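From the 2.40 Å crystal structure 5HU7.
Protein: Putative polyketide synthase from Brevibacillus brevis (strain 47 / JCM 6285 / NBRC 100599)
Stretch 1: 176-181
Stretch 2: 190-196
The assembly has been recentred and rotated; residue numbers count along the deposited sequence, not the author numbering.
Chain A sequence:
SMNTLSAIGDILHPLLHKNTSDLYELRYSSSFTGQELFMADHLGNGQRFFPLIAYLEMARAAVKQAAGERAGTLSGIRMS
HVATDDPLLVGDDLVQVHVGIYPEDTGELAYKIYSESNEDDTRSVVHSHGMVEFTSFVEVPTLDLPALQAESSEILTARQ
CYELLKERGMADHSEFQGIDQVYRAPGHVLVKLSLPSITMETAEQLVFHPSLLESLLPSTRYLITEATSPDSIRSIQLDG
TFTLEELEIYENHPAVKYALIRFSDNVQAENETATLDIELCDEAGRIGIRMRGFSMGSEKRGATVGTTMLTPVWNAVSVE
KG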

# COMPACT_ATOMS: atom_id res chain seq x y z
N PHE A 176 -36.78 7.73 -0.48
CA PHE A 176 -36.56 9.16 -0.28
C PHE A 176 -36.33 9.34 1.24
O PHE A 176 -36.87 10.27 1.85
CB PHE A 176 -37.81 9.95 -0.74
CG PHE A 176 -38.26 9.70 -2.16
CD1 PHE A 176 -38.75 8.46 -2.54
CD2 PHE A 176 -38.28 10.72 -3.09
CE1 PHE A 176 -39.09 8.20 -3.86
CE2 PHE A 176 -38.70 10.48 -4.40
CZ PHE A 176 -39.08 9.21 -4.78
N GLN A 177 -35.56 8.39 1.84
CA GLN A 177 -35.27 8.36 3.28
C GLN A 177 -34.30 9.47 3.68
O GLN A 177 -34.33 9.94 4.83
CB GLN A 177 -34.71 6.99 3.71
CG GLN A 177 -35.77 5.87 3.79
CD GLN A 177 -35.18 4.47 3.89
OE1 GLN A 177 -33.96 4.26 3.84
NE2 GLN A 177 -36.04 3.48 4.03
N GLY A 178 -33.45 9.89 2.75
CA GLY A 178 -32.51 10.97 3.01
C GLY A 178 -33.05 12.38 2.86
O GLY A 178 -32.36 13.32 3.25
N ILE A 179 -34.28 12.55 2.33
CA ILE A 179 -34.87 13.87 2.06
C ILE A 179 -35.78 14.35 3.17
O ILE A 179 -36.83 13.75 3.35
CB ILE A 179 -35.66 13.81 0.71
CG1 ILE A 179 -34.71 13.39 -0.43
CG2 ILE A 179 -36.36 15.16 0.37
CD1 ILE A 179 -35.38 13.31 -1.74
N ASP A 180 -35.46 15.48 3.85
CA ASP A 180 -36.37 16.04 4.84
C ASP A 180 -37.46 16.84 4.11
O ASP A 180 -38.65 16.65 4.35
CB ASP A 180 -35.63 16.96 5.83
CG ASP A 180 -34.75 16.25 6.84
OD1 ASP A 180 -35.20 15.23 7.39
OD2 ASP A 180 -33.66 16.77 7.14
N GLN A 181 -37.06 17.75 3.24
CA GLN A 181 -37.99 18.58 2.49
C GLN A 181 -37.34 19.13 1.27
O GLN A 181 -36.12 19.19 1.19
CB GLN A 181 -38.55 19.71 3.38
CG GLN A 181 -37.49 20.48 4.16
CD GLN A 181 -38.08 21.46 5.14
OE1 GLN A 181 -38.68 22.46 4.76
NE2 GLN A 181 -37.91 21.21 6.42
N LEU A 190 -33.84 23.16 -3.73
CA LEU A 190 -32.95 23.18 -2.56
C LEU A 190 -33.45 22.04 -1.70
O LEU A 190 -34.58 22.08 -1.20
CB LEU A 190 -32.97 24.51 -1.81
CG LEU A 190 -32.17 24.53 -0.51
CD1 LEU A 190 -30.67 24.56 -0.80
CD2 LEU A 190 -32.60 25.72 0.38
N VAL A 191 -32.65 20.99 -1.58
CA VAL A 191 -33.03 19.80 -0.85
C VAL A 191 -32.46 19.86 0.54
O VAL A 191 -31.25 20.00 0.68
CB VAL A 191 -32.50 18.53 -1.56
CG1 VAL A 191 -32.96 17.27 -0.85
CG2 VAL A 191 -32.94 18.49 -3.01
N LYS A 192 -33.30 19.69 1.56
CA LYS A 192 -32.82 19.58 2.93
C LYS A 192 -32.59 18.09 3.17
O LYS A 192 -33.51 17.28 3.02
CB LYS A 192 -33.83 20.13 3.93
CG LYS A 192 -33.30 20.12 5.36
CD LYS A 192 -34.15 20.98 6.27
CE LYS A 192 -33.75 20.83 7.71
NZ LYS A 192 -34.10 19.49 8.27
N LEU A 193 -31.36 17.73 3.51
CA LEU A 193 -30.96 16.34 3.67
C LEU A 193 -30.89 15.90 5.10
O LEU A 193 -30.47 16.65 5.97
CB LEU A 193 -29.57 16.13 3.03
CG LEU A 193 -29.49 16.38 1.55
CD1 LEU A 193 -28.07 16.49 1.13
CD2 LEU A 193 -30.23 15.32 0.76
N SER A 194 -31.12 14.61 5.30
CA SER A 194 -30.97 13.95 6.59
C SER A 194 -30.40 12.60 6.23
O SER A 194 -31.09 11.59 6.22
CB SER A 194 -32.28 13.91 7.36
OG SER A 194 -32.32 12.85 8.29
N LEU A 195 -29.12 12.63 5.84
CA LEU A 195 -28.41 11.45 5.39
C LEU A 195 -28.31 10.42 6.51
O LEU A 195 -28.18 10.79 7.68
CB LEU A 195 -27.00 11.82 4.87
CG LEU A 195 -26.97 12.67 3.60
CD1 LEU A 195 -25.57 13.16 3.30
CD2 LEU A 195 -27.54 11.92 2.42
N PRO A 196 -28.41 9.11 6.19
CA PRO A 196 -28.34 8.10 7.26
C PRO A 196 -27.07 8.16 8.10
O PRO A 196 -26.05 8.65 7.65
CB PRO A 196 -28.46 6.77 6.52
CG PRO A 196 -29.05 7.10 5.21
CD PRO A 196 -28.59 8.47 4.87

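Residues 176-181 run antiparallel to residues 190-196, a strand ending at Leu193 and the loop that follows it; three backbone hydrogen bonds and one salt bridge join them, and 454 Å² of surface is buried between the two, both sides summed. Phe176 lies out of reach of the second stretch; its O accepts a weak hydrogen bond from Ile179 N (3.5 Å) that closes a short turn before the pairing begins. Gln177, exposed on that turn, adds little: its CA-to-CB bond points sideways, and its side chain makes no close contact with the second stretch.

Gly178 makes the first firm contact. Its O accepts a hydrogen bond from Ser194 N (2.7 Å, nearly straight at 164°) and also receives the CA-H of Leu193, with Leu193 CA 3.4 Å from Gly178 O. In the other direction Gly178 CA lies 3.6 Å from Ser194 O, a second CA-H...O contact. Gly178 is buried, and its contacts are all made by its backbone; its CA lies 4.8 Å from Leu195 CA.

Ile179 pairs with Leu193 as a non-hydrogen-bonded antiparallel bridge, their CA atoms 4.9 Å apart, and both side chains leave on the same face of the sheet. The isoleucine, chi1 m and chi2 t, brings its CG2 to 4.2 Å from Val191 CG1. Ile179, Val191 and Leu193 are all buried, and their branched apolar side chains suit positions away from solvent.

At Asp180 the chain turns a corner, and the register slips by one residue between Ile179 and Gln181, a beta bulge. Lys192 is therefore engaged by two successive residues: Asp180 N donates to Lys192 O (2.8 Å, 154°), while Lys192 N donates to Gln181 O (2.9 Å, 169°). The CA-to-CB bond of Asp180 points toward the second stretch, and chi1 m places its OD2 3.0 Å from Lys192 NZ in a salt bridge. The lysine reaches it with chi1 to chi3 all t and a bend at chi4 (m), which turns the ammonium group to the carboxylate. Asp180 OD2 also lies 3.2 Å from Ser194 CB; Asp180 OD2 and Leu193 O, 3.4 Å apart, are two acceptors and form no hydrogen bond. Both charged residues are partly exposed, a setting in which an ion pair need not be fully stripped of water.

Gln181 completes the ladder, pairing with Lys192 as a hydrogen-bonded antiparallel bridge with CA atoms 5.3 Å apart. Its side chain shares a face with that of Lys192, the one opposite Ile179 and Leu193. With chi1 p and chi2 t, Gln181 CG packs 3.7 Å from Lys192 CB, so the aliphatic parts of two long polar residues cover one another. Such residues suit this partly exposed face: their methylene groups can pack against each other, and the lysine still carries its ammonium group to Asp180.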